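Local coordinates for protein amino Transferase (Eubacterium rectale, PDB 3ELE) that probably transfers amino groups between amino acids and 2-oxo acids with pyridoxal-5'-phosphate as cofactor, as a class I and II aminotransferase working as a dimer, at residues P48-V53 and Q300-D305; D55-L60 and S290-M295; I160-L165 and I194-D199; I212-D217 and K235-T240. All blocks are in the same frame, centred on the assembly; numbering follows the deposited sequence. Where two conformers were deposited one is given.

Contact 1: P48-V53 and Q300-D305. With EDO (1,2-ethanediol), chain F.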
loop_
_atom_site.group_PDB
_atom_site.type_symbol
_atom_site.label_atom_id
_atom_site.label_comp_id
_atom_site.label_asym_id
_atom_site.label_seq_id
_atom_site.Cartn_x
_atom_site.Cartn_y
_atom_site.Cartn_z
ATOM N N PRO A 48 -2.697 -17.361 -17.293
ATOM C CA PRO A 48 -3.747 -16.366 -17.101
ATOM C C PRO A 48 -4.666 -16.706 -15.927
ATOM O O PRO A 48 -4.805 -17.882 -15.557
ATOM C CB PRO A 48 -4.526 -16.428 -18.413
ATOM C CG PRO A 48 -4.360 -17.783 -18.858
ATOM C CD PRO A 48 -2.948 -18.145 -18.516
ATOM N N ALA A 49 -5.279 -15.668 -15.349
ATOM C CA ALA A 49 -6.233 -15.823 -14.256
ATOM C C ALA A 49 -7.376 -16.727 -14.739
ATOM O O ALA A 49 -7.663 -16.750 -15.946
ATOM C CB ALA A 49 -6.807 -14.444 -13.832
ATOM N N PRO A 50 -8.032 -17.469 -13.823
ATOM C CA PRO A 50 -9.204 -18.244 -14.250
ATOM C C PRO A 50 -10.291 -17.271 -14.728
ATOM O O PRO A 50 -10.376 -16.139 -14.219
ATOM C CB PRO A 50 -9.647 -18.952 -12.956
ATOM C CG PRO A 50 -9.130 -18.097 -11.900
ATOM C CD PRO A 50 -7.817 -17.617 -12.375
ATOM N N GLN A 51 -11.126 -17.714 -15.659
ATOM C CA GLN A 51 -12.127 -16.833 -16.267
ATOM C C GLN A 51 -13.104 -16.165 -15.280
ATOM O O GLN A 51 -13.585 -15.077 -15.563
ATOM C CB GLN A 51 -12.859 -17.539 -17.429
ATOM C CG GLN A 51 -13.598 -16.584 -18.387
ATOM C CD GLN A 51 -12.694 -15.489 -18.982
ATOM O OE1 GLN A 51 -11.627 -15.771 -19.534
ATOM N NE2 GLN A 51 -13.121 -14.241 -18.852
ATOM N N ILE A 52 -13.342 -16.784 -14.117
ATOM C CA ILE A 52 -14.199 -16.210 -13.057
ATOM C C ILE A 52 -13.744 -14.795 -12.589
ATOM O O ILE A 52 -14.584 -13.988 -12.245
ATOM C CB ILE A 52 -14.364 -17.208 -11.857
ATOM C CG1 ILE A 52 -15.439 -16.759 -10.843
ATOM C CG2 ILE A 52 -13.018 -17.438 -11.147
ATOM C CD1 ILE A 52 -16.798 -16.517 -11.411
ATOM N N VAL A 53 -12.434 -14.506 -12.636
ATOM C CA VAL A 53 -11.872 -13.189 -12.283
ATOM C C VAL A 53 -12.419 -12.086 -13.205
ATOM O O VAL A 53 -13.130 -11.199 -12.734
ATOM C CB VAL A 53 -10.303 -13.203 -12.282
ATOM C CG1 VAL A 53 -9.710 -11.776 -12.104
ATOM C CG2 VAL A 53 -9.787 -14.144 -11.187
ATOM N N GLN A 300 -13.292 -17.886 -4.264
ATOM C CA GLN A 300 -12.710 -18.718 -3.206
ATOM C C GLN A 300 -12.569 -20.125 -3.759
ATOM O O GLN A 300 -13.535 -20.669 -4.254
ATOM C CB GLN A 300 -13.602 -18.712 -1.961
ATOM C CG GLN A 300 -13.742 -17.343 -1.324
ATOM C CD GLN A 300 -12.413 -16.813 -0.878
ATOM O OE1 GLN A 300 -11.672 -17.500 -0.170
ATOM N NE2 GLN A 300 -12.057 -15.624 -1.353
ATOM N N GLY A 301 -11.355 -20.673 -3.723
ATOM C CA GLY A 301 -11.057 -22.000 -4.267
ATOM C C GLY A 301 -10.555 -21.955 -5.704
ATOM O O GLY A 301 -9.855 -22.872 -6.123
ATOM N N ALA A 302 -10.889 -20.893 -6.447
ATOM C CA ALA A 302 -10.509 -20.752 -7.845
ATOM C C ALA A 302 -9.009 -20.549 -8.005
ATOM O O ALA A 302 -8.368 -19.849 -7.204
ATOM C CB ALA A 302 -11.255 -19.588 -8.495
ATOM N N THR A 303 -8.451 -21.210 -9.016
ATOM C CA THR A 303 -7.045 -21.063 -9.373
ATOM C C THR A 303 -6.902 -21.146 -10.888
ATOM O O THR A 303 -7.798 -21.657 -11.579
ATOM C CB THR A 303 -6.144 -22.175 -8.751
ATOM O OG1 THR A 303 -6.593 -23.458 -9.200
ATOM C CG2 THR A 303 -6.152 -22.143 -7.220
ATOM N N GLY A 304 -5.767 -20.658 -11.394
ATOM C CA GLY A 304 -5.427 -20.820 -12.814
ATOM C C GLY A 304 -5.059 -22.279 -13.090
ATOM O O GLY A 304 -5.153 -23.123 -12.196
ATOM N N ASP A 305 -4.651 -22.576 -14.327
ATOM C CA ASP A 305 -4.237 -23.932 -14.728
ATOM C C ASP A 305 -2.858 -24.280 -14.111
ATOM O O ASP A 305 -1.808 -24.151 -14.765
ATOM C CB ASP A 305 -4.214 -24.065 -16.267
ATOM C CG ASP A 305 -3.978 -25.505 -16.755
ATOM O OD1 ASP A 305 -3.994 -26.469 -15.951
ATOM O OD2 ASP A 305 -3.806 -25.666 -17.984
HETATM C C1 EDO F . -7.750 -19.420 -2.652
HETATM O O1 EDO F . -9.114 -19.022 -2.809
HETATM C C2 EDO F . -7.609 -20.791 -3.284
HETATM O O2 EDO F . -7.548 -20.659 -4.705
HETATM O O HOH W 1 -4.590 -20.390 -15.919
#
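Pro-50 lays its ring against the backbone of Thr-303 and Gly-304 through CB, CG and CD. CB is 3.6 Å from Thr-303 O, while CD lies 3.8 Å from Gly-304 N, so the proline packs on a peptide unit more than on a side chain. Ala-302 points its methyl at segment 48-53 and meets Ile-52, whose CG2 is 3.8 Å from Ala-302 CB. That branch of Ile-52 sits between the backbone N and the carbonyl carbon, with CG1 anti to the N (chi1 -170°). Thr-303 turns its CB away; its CG2 lies 3.2 Å from O2 of a 1,2-ethanediol, probably from the crystallisation liquor, and Gly-301 N donates to O1 of the same molecule over 2.9 Å. One water bridges the two segments, donating to Pro-48 O over a short 2.5 Å and accepting from Asp-305 N (2.7 Å). The touching parts run roughly antiparallel, 157° apart. The contact joins the start of helix 51-63 to the loop between helices 290-296 and 306-323. Leu-250 also touches Pro-50, and Pro-48 packs on Val-67 of the second subunit.

Contact 2: D55-L60 and S290-M295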
loop_
_atom_site.group_PDB
_atom_site.type_symbol
_atom_site.label_atom_id
_atom_site.label_comp_id
_atom_site.label_asym_id
_atom_site.label_seq_id
_atom_site.Cartn_x
_atom_site.Cartn_y
_atom_site.Cartn_z
ATOM N N ASP A 55 -14.743 -12.284 -15.614
ATOM C CA ASP A 55 -16.210 -12.369 -15.596
ATOM C C ASP A 55 -16.809 -11.628 -14.390
ATOM O O ASP A 55 -17.749 -10.852 -14.556
ATOM C CB ASP A 55 -16.702 -13.830 -15.582
ATOM C CG ASP A 55 -16.505 -14.545 -16.901
ATOM O OD1 ASP A 55 -16.094 -13.926 -17.918
ATOM O OD2 ASP A 55 -16.780 -15.765 -16.912
ATOM N N THR A 56 -16.247 -11.842 -13.202
ATOM C CA THR A 56 -16.734 -11.164 -11.982
ATOM C C THR A 56 -16.472 -9.658 -12.024
ATOM O O THR A 56 -17.356 -8.889 -11.650
ATOM C CB THR A 56 -16.136 -11.735 -10.672
ATOM O OG1 THR A 56 -16.429 -13.135 -10.558
ATOM C CG2 THR A 56 -16.735 -11.011 -9.456
ATOM N N ILE A 57 -15.273 -9.244 -12.447
ATOM C CA ILE A 57 -14.939 -7.809 -12.592
ATOM C C ILE A 57 -15.962 -7.120 -13.516
ATOM O O ILE A 57 -16.468 -6.034 -13.192
ATOM C CB ILE A 57 -13.502 -7.579 -13.122
ATOM C CG1 ILE A 57 -12.453 -7.982 -12.090
ATOM C CG2 ILE A 57 -13.264 -6.102 -13.462
ATOM C CD1 ILE A 57 -11.048 -8.038 -12.655
ATOM N N LYS A 58 -16.254 -7.756 -14.655
ATOM C CA LYS A 58 -17.271 -7.260 -15.595
ATOM C C LYS A 58 -18.651 -7.094 -14.936
ATOM O O LYS A 58 -19.308 -6.072 -15.141
ATOM C CB LYS A 58 -17.369 -8.159 -16.844
ATOM C CG LYS A 58 -16.254 -7.898 -17.860
ATOM C CD LYS A 58 -16.312 -8.805 -19.118
ATOM C CE LYS A 58 -15.736 -10.216 -18.857
ATOM N NZ LYS A 58 -15.547 -11.024 -20.103
ATOM N N GLU A 59 -19.055 -8.080 -14.133
ATOM C CA GLU A 59 -20.349 -8.057 -13.422
ATOM C C GLU A 59 -20.484 -6.929 -12.387
ATOM O O GLU A 59 -21.541 -6.294 -12.291
ATOM C CB GLU A 59 -20.621 -9.403 -12.741
ATOM C CG GLU A 59 -20.974 -10.537 -13.722
ATOM C CD GLU A 59 -21.036 -11.916 -13.046
ATOM O OE1 GLU A 59 -21.151 -11.977 -11.790
ATOM O OE2 GLU A 59 -20.986 -12.938 -13.777
ATOM N N LEU A 60 -19.418 -6.692 -11.621
ATOM C CA LEU A 60 -19.425 -5.649 -10.596
ATOM C C LEU A 60 -19.516 -4.257 -11.236
ATOM O O LEU A 60 -20.339 -3.439 -10.845
ATOM C CB LEU A 60 -18.195 -5.775 -9.689
ATOM C CG LEU A 60 -18.151 -7.079 -8.882
ATOM C CD1 LEU A 60 -16.838 -7.161 -8.144
ATOM C CD2 LEU A 60 -19.349 -7.233 -7.933
ATOM N N SER A 290 -11.069 -1.984 -3.382
ATOM C CA SER A 290 -12.478 -2.336 -3.200
ATOM C C SER A 290 -13.029 -3.269 -4.294
ATOM O O SER A 290 -13.721 -4.231 -3.982
ATOM C CB SER A 290 -13.308 -1.055 -3.095
ATOM O OG SER A 290 -14.639 -1.332 -2.718
ATOM N N LEU A 291 -12.691 -2.993 -5.555
ATOM C CA LEU A 291 -13.136 -3.824 -6.702
ATOM C C LEU A 291 -12.684 -5.275 -6.502
ATOM O O LEU A 291 -13.481 -6.210 -6.674
ATOM C CB LEU A 291 -12.607 -3.267 -8.043
ATOM C CG LEU A 291 -12.757 -4.119 -9.308
ATOM C CD1 LEU A 291 -14.214 -4.382 -9.527
ATOM C CD2 LEU A 291 -12.131 -3.444 -10.522
ATOM N N PHE A 292 -11.416 -5.433 -6.096
ATOM C CA PHE A 292 -10.808 -6.759 -5.870
ATOM C C PHE A 292 -11.313 -7.445 -4.602
ATOM O O PHE A 292 -11.485 -8.656 -4.618
ATOM C CB PHE A 292 -9.282 -6.709 -5.996
ATOM C CG PHE A 292 -8.829 -6.205 -7.343
ATOM C CD1 PHE A 292 -9.114 -6.927 -8.501
ATOM C CD2 PHE A 292 -8.165 -5.001 -7.481
ATOM C CE1 PHE A 292 -8.731 -6.437 -9.757
ATOM C CE2 PHE A 292 -7.774 -4.516 -8.734
ATOM C CZ PHE A 292 -8.063 -5.221 -9.855
ATOM N N GLN A 293 -11.588 -6.695 -3.534
ATOM C CA GLN A 293 -12.223 -7.279 -2.336
ATOM C C GLN A 293 -13.570 -7.907 -2.672
ATOM O O GLN A 293 -13.838 -9.035 -2.270
ATOM C CB GLN A 293 -12.454 -6.253 -1.226
ATOM C CG GLN A 293 -11.194 -5.701 -0.570
ATOM C CD GLN A 293 -11.504 -4.959 0.720
ATOM O OE1 GLN A 293 -12.212 -5.485 1.575
ATOM N NE2 GLN A 293 -10.956 -3.745 0.879
ATOM N N LYS A 294 -14.397 -7.170 -3.424
ATOM C CA LYS A 294 -15.727 -7.636 -3.819
ATOM C C LYS A 294 -15.640 -8.823 -4.787
ATOM O O LYS A 294 -16.428 -9.761 -4.680
ATOM C CB LYS A 294 -16.599 -6.476 -4.332
ATOM C CG LYS A 294 -16.777 -5.376 -3.242
ATOM C CD LYS A 294 -17.729 -4.280 -3.640
ATOM C CE LYS A 294 -17.453 -2.959 -2.925
ATOM N NZ LYS A 294 -17.220 -3.039 -1.452
HETATM N N MSE A 295 -14.650 -8.790 -5.683
HETATM C CA MSE A 295 -14.413 -9.881 -6.649
HETATM C C MSE A 295 -13.995 -11.193 -5.956
HETATM O O MSE A 295 -14.442 -12.276 -6.357
HETATM C CB MSE A 295 -13.373 -9.440 -7.707
HETATM C CG MSE A 295 -12.887 -10.506 -8.702
HETATM SE SE MSE A 295 -11.462 -11.681 -8.062
HETATM C CE MSE A 295 -10.080 -10.399 -7.748
#
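Thr-56 reaches Met-295, a selenomethionine, with its methyl: CG2 is 3.8 Å from Met-295 CA, and the two side chains cross at about a right angle. OG1 sits beside the backbone N (chi1 -58°), which puts CG2 anti to it, and OG1 bonds back to Ile-52 O in its own helix. Ile-57 CG2 meets Leu-291 CD2 at 4.1 Å, and its CD1 approaches the Phe-292 ring at CE1, 4.0 Å away. One turn on from Thr-56, Leu-60 inserts CD1 against the other helix, 3.7 Å from Met-295 N and 3.9 Å from Lys-294 CB. The axes of these short helical segments come within 9.8 Å at a crossing angle of 115°. Lys-294 lends the interface only its aliphatic base, its NZ being paired with Asp-78. Ile-57 also packs on Ile-57 of the second subunit. The chemistry is therefore apolar: aliphatic carbons meet one another, an aromatic carbon and the backbone, and the polar ends of Thr-56 and Lys-294 are satisfied outside.

Contact 3: I160-L165 and I194-D199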
loop_
_atom_site.group_PDB
_atom_site.type_symbol
_atom_site.label_atom_id
_atom_site.label_comp_id
_atom_site.label_asym_id
_atom_site.label_seq_id
_atom_site.Cartn_x
_atom_site.Cartn_y
_atom_site.Cartn_z
ATOM N N ILE A 160 14.359 -27.963 7.422
ATOM C CA ILE A 160 14.976 -27.045 8.385
ATOM C C ILE A 160 16.058 -27.783 9.142
ATOM O O ILE A 160 15.849 -28.906 9.565
ATOM C CB ILE A 160 13.927 -26.487 9.378
ATOM C CG1 ILE A 160 12.822 -25.719 8.609
ATOM C CG2 ILE A 160 14.602 -25.595 10.441
ATOM C CD1 ILE A 160 11.743 -25.070 9.485
ATOM N N ASP A 161 17.223 -27.143 9.278
ATOM C CA ASP A 161 18.304 -27.646 10.133
ATOM C C ASP A 161 17.912 -27.123 11.519
ATOM O O ASP A 161 18.228 -25.978 11.874
ATOM C CB ASP A 161 19.658 -27.102 9.657
ATOM C CG ASP A 161 20.824 -27.515 10.542
ATOM O OD1 ASP A 161 20.655 -27.886 11.739
ATOM O OD2 ASP A 161 21.949 -27.392 10.038
ATOM N N PHE A 162 17.215 -27.959 12.289
ATOM C CA PHE A 162 16.733 -27.575 13.630
ATOM C C PHE A 162 17.812 -27.249 14.650
ATOM O O PHE A 162 17.566 -26.418 15.524
ATOM C CB PHE A 162 15.730 -28.589 14.186
ATOM C CG PHE A 162 14.437 -28.609 13.425
ATOM C CD1 PHE A 162 13.537 -27.532 13.531
ATOM C CD2 PHE A 162 14.135 -29.663 12.556
ATOM C CE1 PHE A 162 12.347 -27.516 12.810
ATOM C CE2 PHE A 162 12.945 -29.656 11.825
ATOM C CZ PHE A 162 12.046 -28.587 11.954
ATOM N N ASP A 163 18.988 -27.875 14.532
ATOM C CA ASP A 163 20.136 -27.555 15.407
ATOM C C ASP A 163 20.606 -26.110 15.156
ATOM O O ASP A 163 20.716 -25.309 16.113
ATOM C CB ASP A 163 21.293 -28.555 15.220
ATOM C CG ASP A 163 21.003 -29.944 15.844
ATOM O OD1 ASP A 163 19.922 -30.157 16.430
ATOM O OD2 ASP A 163 21.882 -30.834 15.759
ATOM N N ALA A 164 20.826 -25.791 13.875
ATOM C CA ALA A 164 21.225 -24.451 13.432
ATOM C C ALA A 164 20.157 -23.430 13.840
ATOM O O ALA A 164 20.496 -22.393 14.396
ATOM C CB ALA A 164 21.447 -24.411 11.895
ATOM N N LEU A 165 18.873 -23.753 13.633
ATOM C CA LEU A 165 17.776 -22.838 14.005
ATOM C C LEU A 165 17.765 -22.566 15.499
ATOM O O LEU A 165 17.777 -21.405 15.886
ATOM C CB LEU A 165 16.391 -23.333 13.559
ATOM C CG LEU A 165 15.138 -22.563 14.033
ATOM C CD1 LEU A 165 15.246 -21.034 13.792
ATOM C CD2 LEU A 165 13.890 -23.153 13.386
ATOM N N ILE A 194 6.877 -29.071 10.272
ATOM C CA ILE A 194 6.001 -28.077 10.895
ATOM C C ILE A 194 5.793 -28.402 12.392
ATOM O O ILE A 194 5.819 -27.482 13.210
ATOM C CB ILE A 194 4.642 -27.913 10.116
ATOM C CG1 ILE A 194 4.872 -27.416 8.654
ATOM C CG2 ILE A 194 3.670 -26.983 10.868
ATOM C CD1 ILE A 194 5.574 -26.017 8.506
ATOM N N LYS A 195 5.631 -29.687 12.741
ATOM C CA LYS A 195 5.478 -30.125 14.149
ATOM C C LYS A 195 6.759 -29.895 14.974
ATOM O O LYS A 195 6.668 -29.389 16.085
ATOM C CB LYS A 195 5.044 -31.599 14.256
ATOM C CG LYS A 195 3.586 -31.847 13.870
ATOM C CD LYS A 195 3.276 -33.312 13.579
ATOM C CE LYS A 195 3.362 -34.215 14.782
ATOM N NZ LYS A 195 3.060 -35.656 14.412
ATOM N N LYS A 196 7.928 -30.267 14.440
ATOM C CA LYS A 196 9.220 -30.041 15.153
ATOM C C LYS A 196 9.476 -28.550 15.386
ATOM O O LYS A 196 9.935 -28.167 16.458
ATOM C CB LYS A 196 10.422 -30.655 14.419
ATOM C CG LYS A 196 10.457 -32.174 14.413
ATOM C CD LYS A 196 11.768 -32.752 13.813
ATOM C CE LYS A 196 12.979 -32.517 14.765
ATOM N NZ LYS A 196 14.219 -33.311 14.452
ATOM N N LEU A 197 9.178 -27.732 14.366
ATOM C CA LEU A 197 9.283 -26.266 14.430
ATOM C C LEU A 197 8.388 -25.724 15.517
ATOM O O LEU A 197 8.824 -24.909 16.330
ATOM C CB LEU A 197 8.858 -25.614 13.103
ATOM C CG LEU A 197 8.929 -24.084 13.003
ATOM C CD1 LEU A 197 10.365 -23.661 13.022
ATOM C CD2 LEU A 197 8.228 -23.601 11.735
ATOM N N SER A 198 7.134 -26.183 15.518
ATOM C CA SER A 198 6.153 -25.751 16.505
ATOM C C SER A 198 6.574 -26.126 17.920
ATOM O O SER A 198 6.509 -25.285 18.798
ATOM C CB SER A 198 4.781 -26.294 16.165
ATOM O OG SER A 198 4.428 -25.859 14.859
ATOM N N ASP A 199 7.070 -27.346 18.112
ATOM C CA ASP A 199 7.568 -27.778 19.438
ATOM C C ASP A 199 8.783 -26.969 19.904
ATOM O O ASP A 199 8.852 -26.592 21.066
ATOM C CB ASP A 199 7.929 -29.271 19.458
ATOM C CG ASP A 199 6.727 -30.186 19.218
ATOM O OD1 ASP A 199 5.561 -29.772 19.440
ATOM O OD2 ASP A 199 6.969 -31.342 18.813
#
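Phe-162 and Leu-197 mark the closest backbone approach, 7.6 Å between their CA atoms, where the first turn of helix 162-167 faces the middle of helix 191-208. The Phe-162 ring carries the contact. Lys-196 CB lies over one face, offset toward the rim, in a CH-pi contact 3.9 Å from the ring centroid and 23° off its normal. The lysine then runs on past the ring, with CE 3.8 Å from Phe-162 CD2, its chain bent at chi3 (71°). Ile-160 CB covers the opposite face, so the ring is held between a residue of its own segment and one across the contact. Ring atom CE1 also comes within 3.5 Å of Leu-197 N. Leu-197 sends CD1 into a second, wholly aliphatic cluster: it meets Leu-165 CD2 at 3.6 Å and Ile-160 CD1 at 4.0 Å, crossing both side chains at about a right angle. Asp-161 is the N-cap of helix 162-167; its OD1 accepts from Ala-164 N at 3.0 Å, the N-H meeting it from above the carboxylate plane. Within the other helix, Ile-194 O accepts from Ser-198 N and OG, on opposite faces of its carbonyl plane. Leu-165 rests on Ile-128 and Val-151, and Ile-160 on Ile-130, so segment 160-165 packs on strands 126-130 and 147-151 of the mixed sheet, while Phe-162 and Leu-165 also touch Leu-200 of helix 191-208.

Contact 4: I212-D217 and K235-T240. With PLP (pyridoxal-5'-phosphate), chain E.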
loop_
_atom_site.group_PDB
_atom_site.type_symbol
_atom_site.label_atom_id
_atom_site.label_comp_id
_atom_site.label_asym_id
_atom_site.label_seq_id
_atom_site.Cartn_x
_atom_site.Cartn_y
_atom_site.Cartn_z
ATOM N N ILE A 212 7.322 -16.349 20.314
ATOM C CA ILE A 212 8.107 -16.260 19.070
ATOM C C ILE A 212 7.064 -16.621 18.030
ATOM O O ILE A 212 6.569 -17.753 18.010
ATOM C CB ILE A 212 9.285 -17.246 19.004
ATOM C CG1 ILE A 212 10.269 -17.013 20.153
ATOM C CG2 ILE A 212 10.026 -17.118 17.653
ATOM C CD1 ILE A 212 11.299 -18.110 20.311
ATOM N N PHE A 213 6.701 -15.662 17.189
ATOM C CA PHE A 213 5.716 -15.911 16.139
ATOM C C PHE A 213 6.256 -16.690 14.966
ATOM O O PHE A 213 7.446 -16.667 14.707
ATOM C CB PHE A 213 5.105 -14.598 15.637
ATOM C CG PHE A 213 4.141 -14.034 16.592
ATOM C CD1 PHE A 213 4.582 -13.260 17.672
ATOM C CD2 PHE A 213 2.785 -14.353 16.485
ATOM C CE1 PHE A 213 3.673 -12.787 18.606
ATOM C CE2 PHE A 213 1.876 -13.883 17.406
ATOM C CZ PHE A 213 2.315 -13.102 18.459
ATOM N N ILE A 214 5.368 -17.432 14.308
ATOM C CA ILE A 214 5.641 -18.009 12.996
ATOM C C ILE A 214 4.973 -16.987 12.070
ATOM O O ILE A 214 3.819 -16.636 12.283
ATOM C CB ILE A 214 4.995 -19.393 12.760
ATOM C CG1 ILE A 214 5.766 -20.488 13.480
ATOM C CG2 ILE A 214 4.972 -19.765 11.243
ATOM C CD1 ILE A 214 5.158 -21.925 13.313
ATOM N N ILE A 215 5.723 -16.456 11.108
ATOM C CA ILE A 215 5.186 -15.573 10.072
ATOM C C ILE A 215 5.217 -16.461 8.849
ATOM O O ILE A 215 6.293 -16.732 8.335
ATOM C CB ILE A 215 6.009 -14.267 9.896
ATOM C CG1 ILE A 215 6.049 -13.478 11.199
ATOM C CG2 ILE A 215 5.441 -13.390 8.791
ATOM C CD1 ILE A 215 7.247 -13.802 12.072
ATOM N N ALA A 216 4.037 -16.947 8.429
ATOM C CA ALA A 216 3.876 -17.867 7.316
ATOM C C ALA A 216 3.586 -17.115 6.029
ATOM O O ALA A 216 2.477 -16.606 5.848
ATOM C CB ALA A 216 2.738 -18.880 7.610
ATOM N N ASP A 217 4.571 -17.101 5.125
ATOM C CA ASP A 217 4.498 -16.421 3.825
ATOM C C ASP A 217 3.984 -17.450 2.833
ATOM O O ASP A 217 4.769 -18.214 2.264
ATOM C CB ASP A 217 5.897 -15.904 3.442
ATOM C CG ASP A 217 5.897 -15.017 2.240
ATOM O OD1 ASP A 217 4.826 -14.527 1.851
ATOM O OD2 ASP A 217 6.995 -14.773 1.712
ATOM N N LYS A 235 -2.959 -24.540 12.845
ATOM C CA LYS A 235 -3.406 -25.743 13.538
ATOM C C LYS A 235 -2.334 -26.414 14.384
ATOM O O LYS A 235 -2.675 -27.215 15.255
ATOM C CB LYS A 235 -3.937 -26.773 12.544
ATOM C CG LYS A 235 -5.087 -26.254 11.693
ATOM C CD LYS A 235 -6.045 -27.394 11.265
ATOM C CE LYS A 235 -5.368 -28.479 10.473
ATOM N NZ LYS A 235 -6.366 -29.449 9.924
ATOM N N TYR A 236 -1.063 -26.122 14.090
ATOM C CA TYR A 236 0.105 -26.713 14.764
ATOM C C TYR A 236 0.782 -25.795 15.787
ATOM O O TYR A 236 1.430 -26.274 16.722
ATOM C CB TYR A 236 1.122 -27.130 13.686
ATOM C CG TYR A 236 0.583 -28.193 12.745
ATOM C CD1 TYR A 236 -0.135 -27.840 11.589
ATOM C CD2 TYR A 236 0.772 -29.561 13.019
ATOM C CE1 TYR A 236 -0.650 -28.817 10.720
ATOM C CE2 TYR A 236 0.254 -30.550 12.161
ATOM C CZ TYR A 236 -0.450 -30.168 11.016
ATOM O OH TYR A 236 -0.964 -31.130 10.185
ATOM N N TYR A 237 0.666 -24.481 15.579
ATOM C CA TYR A 237 1.286 -23.491 16.414
ATOM C C TYR A 237 0.302 -22.334 16.642
ATOM O O TYR A 237 -0.225 -21.748 15.692
ATOM C CB TYR A 237 2.585 -23.021 15.741
ATOM C CG TYR A 237 3.473 -22.206 16.653
ATOM C CD1 TYR A 237 4.096 -22.801 17.752
ATOM C CD2 TYR A 237 3.721 -20.855 16.410
ATOM C CE1 TYR A 237 4.922 -22.069 18.614
ATOM C CE2 TYR A 237 4.552 -20.107 17.283
ATOM C CZ TYR A 237 5.148 -20.723 18.372
ATOM O OH TYR A 237 5.956 -20.012 19.224
ATOM N N ASP A 238 0.057 -22.023 17.910
ATOM C CA ASP A 238 -0.920 -20.996 18.279
ATOM C C ASP A 238 -0.546 -19.601 17.769
ATOM O O ASP A 238 -1.330 -18.984 17.046
ATOM C CB ASP A 238 -1.154 -21.002 19.795
ATOM C CG ASP A 238 -1.992 -22.182 20.269
ATOM O OD1 ASP A 238 -2.619 -22.903 19.458
ATOM O OD2 ASP A 238 -2.040 -22.369 21.488
ATOM N N ASN A 239 0.672 -19.166 18.081
ATOM C CA ASN A 239 1.198 -17.844 17.663
ATOM C C ASN A 239 1.725 -17.856 16.224
ATOM O O ASN A 239 2.906 -17.777 15.967
ATOM C CB ASN A 239 2.240 -17.345 18.680
ATOM C CG ASN A 239 1.619 -17.016 20.028
ATOM O OD1 ASN A 239 0.658 -16.267 20.098
ATOM N ND2 ASN A 239 2.174 -17.564 21.098
ATOM N N THR A 240 0.794 -17.938 15.285
ATOM C CA THR A 240 1.093 -17.963 13.862
ATOM C C THR A 240 0.295 -16.860 13.204
ATOM O O THR A 240 -0.907 -16.736 13.463
ATOM C CB THR A 240 0.670 -19.296 13.256
ATOM O OG1 THR A 240 1.364 -20.353 13.911
ATOM C CG2 THR A 240 0.911 -19.371 11.691
HETATM N N1 PLP E . 6.755 -13.966 -0.836
HETATM C C2 PLP E . 7.477 -14.733 -1.752
HETATM C C2A PLP E . 8.261 -15.908 -1.262
HETATM C C3 PLP E . 7.442 -14.421 -3.127
HETATM O O3 PLP E . 8.135 -15.182 -4.037
HETATM C C4 PLP E . 6.708 -13.302 -3.584
HETATM C C4A PLP E . 7.078 -12.780 -4.961
HETATM O O4A PLP E . 8.008 -11.982 -5.088
HETATM C C5 PLP E . 5.977 -12.534 -2.627
HETATM C C6 PLP E . 6.011 -12.874 -1.252
HETATM C C5A PLP E . 5.184 -11.298 -2.999
HETATM O O4P PLP E . 3.849 -11.559 -3.302
HETATM P P PLP E . 2.889 -10.292 -3.570
HETATM O O1P PLP E . 1.504 -10.591 -3.073
HETATM O O2P PLP E . 2.771 -10.074 -5.051
HETATM O O3P PLP E . 3.401 -9.050 -2.918
#
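Ile-214 and Thr-240 form a parallel beta bridge in the central mixed sheet of the PLP-dependent aminotransferase fold, on a strand that ends at the cofactor pocket. At that end Asp-217 OD2 lies 2.7 Å from N1 of pyridoxal-5'-phosphate, as with the aspartate facing the pyridine nitrogen in this fold, and it also bonds to Tyr-137 OH. At the bridge, Ile-214 N donates to Asn-239 O over 3.0 Å, nearly straight at 166° and in the carbonyl plane. Asn-239 is the centre of an inverse gamma turn, and its CB lies over one face of the Phe-213 ring, 4.1 Å from the centroid; its OD1 is bonded to Tyr-267 N. Ile-214 and Thr-240 point the same way, side by side, on one face of the sheet. The long branch of Ile-214 turns to Tyr-237, where CD1 is 3.6 Å from ring atom CD2. Thr-240 OG1 donates to Tyr-237 O from above the carbonyl plane and also lies at the edge of the tyrosine ring. Tyr-237 holds its CG anti to the backbone N (chi1 -168°). Its OH donates to Ile-212 O over 2.6 Å, in the plane of that carbonyl.

Overall arrangement
Contact 1 is a surface contact, whereas the other three are largely buried. Contacts 1 and 2 touch and share helix 51-63: the helix start meets a loop through proline packing and a bridging water, and its next turns meet helix 290-296 mainly through apolar side chains. Both also reach the second subunit. Contacts 3 and 4, centres about 13 Å apart, adjoin where Ser-198 packs on Tyr-236 and Tyr-237; the first joins a helix start to helix 191-208, the second pairs strand 213-217 with the loop leading into strand 240-245 and adds directed hydrogen bonds. Contacts 2 and 3 lie on opposite sides of the chain's centre. Among the four, contact 4 alone holds a residue of the cofactor pocket.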